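Local coordinates for protein enoyl-CoA hydratase (PDB 3PE8) that probably catalyses the hydration of trans-2-enoyl-CoA thioesters to 3-hydroxyacyl-CoA, as a member of the enoyl-CoA hydratase/isomerase family, and binds a zinc ion, at residues V177-H180 against D181-L184; L183-A186 against A187-V190. All blocks are in the same frame, centred on the assembly; numbering follows the deposited sequence. Where two conformers were deposited one is given.

Contact 1: residues V177-H180 against D181-L184; sequences VVAH and DDLL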
loop_
_atom_site.group_PDB
_atom_site.type_symbol
_atom_site.label_atom_id
_atom_site.label_comp_id
_atom_site.label_asym_id
_atom_site.label_seq_id
_atom_site.Cartn_x
_atom_site.Cartn_y
_atom_site.Cartn_z
ATOM N N VAL A 177 20.866 5.680 -26.541
ATOM C CA VAL A 177 20.505 6.347 -27.789
ATOM C C VAL A 177 21.643 6.086 -28.766
ATOM O O VAL A 177 22.821 6.315 -28.438
ATOM C CB VAL A 177 20.304 7.861 -27.641
ATOM C CG1 VAL A 177 20.057 8.482 -29.010
ATOM C CG2 VAL A 177 19.122 8.108 -26.708
ATOM N N VAL A 178 21.268 5.618 -29.963
ATOM C CA VAL A 178 22.232 5.268 -31.019
ATOM C C VAL A 178 21.817 5.872 -32.353
ATOM O O VAL A 178 20.664 6.268 -32.540
ATOM C CB VAL A 178 22.379 3.743 -31.194
ATOM C CG1 VAL A 178 22.895 3.093 -29.891
ATOM C CG2 VAL A 178 21.057 3.107 -31.616
ATOM N N ALA A 179 22.770 5.946 -33.285
ATOM C CA ALA A 179 22.470 6.384 -34.626
ATOM C C ALA A 179 21.350 5.523 -35.196
ATOM O O ALA A 179 21.257 4.321 -34.939
ATOM C CB ALA A 179 23.752 6.276 -35.542
ATOM N N HIS A 180 20.526 6.113 -36.040
ATOM C CA HIS A 180 19.377 5.384 -36.540
ATOM C C HIS A 180 19.756 4.052 -37.186
ATOM O O HIS A 180 19.097 3.015 -36.954
ATOM C CB HIS A 180 18.621 6.241 -37.569
ATOM C CG HIS A 180 17.335 5.626 -38.006
ATOM N ND1 HIS A 180 16.217 5.614 -37.196
ATOM C CD2 HIS A 180 17.001 4.949 -39.131
ATOM C CE1 HIS A 180 15.243 4.972 -37.819
ATOM N NE2 HIS A 180 15.686 4.566 -38.999
ATOM N N ASP A 181 20.812 4.044 -37.993
ATOM C CA ASP A 181 21.107 2.810 -38.720
ATOM C C ASP A 181 21.768 1.738 -37.834
ATOM O O ASP A 181 21.970 0.609 -38.278
ATOM C CB ASP A 181 21.897 3.100 -39.998
ATOM C CG ASP A 181 21.088 3.901 -41.032
ATOM O OD1 ASP A 181 19.830 3.925 -41.018
ATOM O OD2 ASP A 181 21.748 4.510 -41.887
ATOM N N ASP A 182 22.037 2.070 -36.563
ATOM C CA ASP A 182 22.563 1.146 -35.580
ATOM C C ASP A 182 21.523 0.649 -34.571
ATOM O O ASP A 182 21.852 -0.072 -33.655
ATOM C CB ASP A 182 23.671 1.852 -34.810
ATOM C CG ASP A 182 24.866 2.178 -35.679
ATOM O OD1 ASP A 182 25.103 1.453 -36.698
ATOM O OD2 ASP A 182 25.585 3.169 -35.329
ATOM N N LEU A 183 20.264 1.064 -34.725
ATOM C CA LEU A 183 19.248 0.777 -33.713
ATOM C C LEU A 183 19.070 -0.728 -33.489
ATOM O O LEU A 183 19.183 -1.207 -32.356
ATOM C CB LEU A 183 17.891 1.374 -34.126
ATOM C CG LEU A 183 16.752 0.993 -33.175
ATOM C CD1 LEU A 183 17.057 1.479 -31.794
ATOM C CD2 LEU A 183 15.395 1.563 -33.699
ATOM N N LEU A 184 18.760 -1.478 -34.536
ATOM C CA LEU A 184 18.560 -2.921 -34.347
ATOM C C LEU A 184 19.880 -3.654 -34.056
ATOM O O LEU A 184 19.871 -4.600 -33.291
ATOM C CB LEU A 184 17.784 -3.560 -35.488
ATOM C CG LEU A 184 16.230 -3.458 -35.390
ATOM C CD1 LEU A 184 15.631 -4.409 -34.301
ATOM C CD2 LEU A 184 15.730 -2.090 -35.151
HETATM O O HOH W 1 25.428 4.798 -32.971
#
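Ala179 and Asp182 close the first of two overlapping type I beta turns that carry the chain from strand 177-178 into helix 183-195. The backbone bonds are the primary evidence: Asp182 N donates to Ala179 O at 2.9 Å, and Leu183 N donates to His180 O at 3.2 Å. Both donors stand well above the carbonyl planes, the second by 63°, which fits a tight turn in which each N-H reaches back three residues.

Apolar contact comes from Val178. Its chi1 of -61° sets CG2 between the backbone N and the carbonyl carbon, and that methyl touches Leu183 CA at 3.6 Å, with Leu183 CD1 farther off at 4.3 Å. Strand 177-178 is itself tied to strand 116-120 and the residue after it by backbone bonds of Val178 with Ala119 and Glu121.

Among the polar side chains, the His180 ring is held by neighbouring parts of the same chain. With CG trans to the backbone N (chi1 -173°), the imidazole presents ND1 to Ser120 and NE2 to Asp63, and these two hydrogen bonds fix its rotation. His180 N is held separately by the carboxylate of Glu121, so the start of the turn is fastened to the C-terminal end of strand 116-120, the residue after it, and the loop following strand 56-61.

A water closes the exposed side. It accepts from Ala179 N at 2.9 Å and donates to Asp182 OD2, also at 2.9 Å, joining the first residue of the turn to its last, while the same OD2 lies 3.6 Å from Ala179 CB.

Contact 2: residues L183-A186 against A187-V190; sequences LLTA and ARRV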
loop_
_atom_site.group_PDB
_atom_site.type_symbol
_atom_site.label_atom_id
_atom_site.label_comp_id
_atom_site.label_asym_id
_atom_site.label_seq_id
_atom_site.Cartn_x
_atom_site.Cartn_y
_atom_site.Cartn_z
ATOM N N LEU A 183 20.264 1.064 -34.725
ATOM C CA LEU A 183 19.248 0.777 -33.713
ATOM C C LEU A 183 19.070 -0.728 -33.489
ATOM O O LEU A 183 19.183 -1.207 -32.356
ATOM C CB LEU A 183 17.891 1.374 -34.126
ATOM C CG LEU A 183 16.752 0.993 -33.175
ATOM C CD1 LEU A 183 17.057 1.479 -31.794
ATOM C CD2 LEU A 183 15.395 1.563 -33.699
ATOM N N LEU A 184 18.760 -1.478 -34.536
ATOM C CA LEU A 184 18.560 -2.921 -34.347
ATOM C C LEU A 184 19.880 -3.654 -34.056
ATOM O O LEU A 184 19.871 -4.600 -33.291
ATOM C CB LEU A 184 17.784 -3.560 -35.488
ATOM C CG LEU A 184 16.230 -3.458 -35.390
ATOM C CD1 LEU A 184 15.631 -4.409 -34.301
ATOM C CD2 LEU A 184 15.730 -2.090 -35.151
ATOM N N THR A 185 21.005 -3.181 -34.590
ATOM C CA THR A 185 22.319 -3.646 -34.138
ATOM C C THR A 185 22.444 -3.557 -32.611
ATOM O O THR A 185 22.848 -4.519 -31.926
ATOM C CB THR A 185 23.432 -2.817 -34.815
ATOM O OG1 THR A 185 23.292 -2.934 -36.215
ATOM C CG2 THR A 185 24.843 -3.332 -34.387
ATOM N N ALA A 186 22.118 -2.398 -32.046
ATOM C CA ALA A 186 22.212 -2.214 -30.627
ATOM C C ALA A 186 21.284 -3.082 -29.829
ATOM O O ALA A 186 21.647 -3.580 -28.736
ATOM C CB ALA A 186 21.972 -0.712 -30.246
ATOM N N ALA A 187 20.044 -3.191 -30.305
ATOM C CA ALA A 187 19.054 -4.034 -29.634
ATOM C C ALA A 187 19.498 -5.498 -29.639
ATOM O O ALA A 187 19.348 -6.188 -28.621
ATOM C CB ALA A 187 17.714 -3.880 -30.253
ATOM N N ARG A 188 20.085 -5.948 -30.757
ATOM C CA ARG A 188 20.613 -7.325 -30.844
ATOM C C ARG A 188 21.776 -7.563 -29.891
ATOM O O ARG A 188 21.913 -8.662 -29.367
ATOM C CB ARG A 188 20.996 -7.687 -32.280
ATOM C CG ARG A 188 19.785 -7.987 -33.183
ATOM C CD ARG A 188 20.219 -8.491 -34.540
ATOM N NE ARG A 188 20.707 -7.460 -35.449
ATOM C CZ ARG A 188 19.956 -6.774 -36.322
ATOM N NH1 ARG A 188 18.626 -6.947 -36.395
ATOM N NH2 ARG A 188 20.532 -5.889 -37.111
ATOM N N ARG A 189 22.605 -6.538 -29.646
ATOM C CA ARG A 189 23.698 -6.653 -28.686
ATOM C C ARG A 189 23.174 -6.895 -27.292
ATOM O O ARG A 189 23.700 -7.775 -26.583
ATOM C CB ARG A 189 24.603 -5.398 -28.678
ATOM C CG ARG A 189 25.419 -5.180 -29.879
ATOM C CD ARG A 189 26.502 -4.118 -29.616
ATOM N NE ARG A 189 25.955 -2.853 -29.075
ATOM C CZ ARG A 189 25.796 -1.730 -29.791
ATOM N NH1 ARG A 189 26.107 -1.689 -31.109
ATOM N NH2 ARG A 189 25.287 -0.644 -29.208
ATOM N N VAL A 190 22.158 -6.129 -26.873
ATOM C CA VAL A 190 21.569 -6.308 -25.558
ATOM C C VAL A 190 20.897 -7.659 -25.458
ATOM O O VAL A 190 21.116 -8.397 -24.520
ATOM C CB VAL A 190 20.614 -5.148 -25.198
ATOM C CG1 VAL A 190 19.881 -5.429 -23.909
ATOM C CG2 VAL A 190 21.415 -3.834 -25.144
HETATM O O HOH W 2 23.518 -2.064 -27.139
#
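Leu183 and Ala187 meet on the inner side of the first turns of helix 183-195, where Ala187 N donates to Leu183 O at 3.0 Å. Arg188 N to Leu184 O, Arg189 N to Thr185 O and Val190 N to Ala186 O repeat the same i to i+4 spacing, and the four N-H...O angles of 147° to 162° are those of a regular alpha-helix. The tight part faces the sheet: Leu183 and Ala187 touch Ala98, Ala187 and Leu184 touch Ile58, and Val190 reaches Ile96 and Ile118. Val190 CG2 also lies 3.6 Å from Ala186 O, beside the bond that its own N makes to that oxygen.

The outward side is looser and rests on two arginines folded back along the helix. Arg188 bends at chi3 (-77°), which brings its guanidinium over the preceding turn, with Leu184 O 3.6 Å above the centre of one face and NH1 3.6 Å from Leu184 CB. Arg189 is bent likewise at chi3, and one face of its guanidinium covers Ala186 CA; its NH2 is 3.5 Å from Ala186 CB and forms a salt bridge with Glu176. Water also enters here, donating to Ala186 O at 2.9 Å and accepting a weak bond from Arg189 NH2 at 3.1 Å. That carbonyl therefore has two donors, Val190 N and the water.

Small and branched apolar residues against the strands, with charged ones outside, make this an amphipathic helix flanking the beta-sheet of a crotonase-like alpha/beta fold.

Overall arrangement
Contact 1 runs directly into contact 2: they share Leu183 and Leu184, and their centres are about 8 Å apart. The turns at 179-183 carry the chain from strand 177-178, outermost in the six-stranded sheet of this chain, to the helix whose opening turns make up contact 2. The two also touch through side chains, Val178 CG1 packing on Ala186 CB at 3.9 Å. Their centres lie about 17 Å and 16 Å from the centre of the chain, on the same side of it, and both are away from the zinc site at Glu109 and His129. Only contact 2 approaches another subunit, with Val190 packing on Arg155 of the second copy.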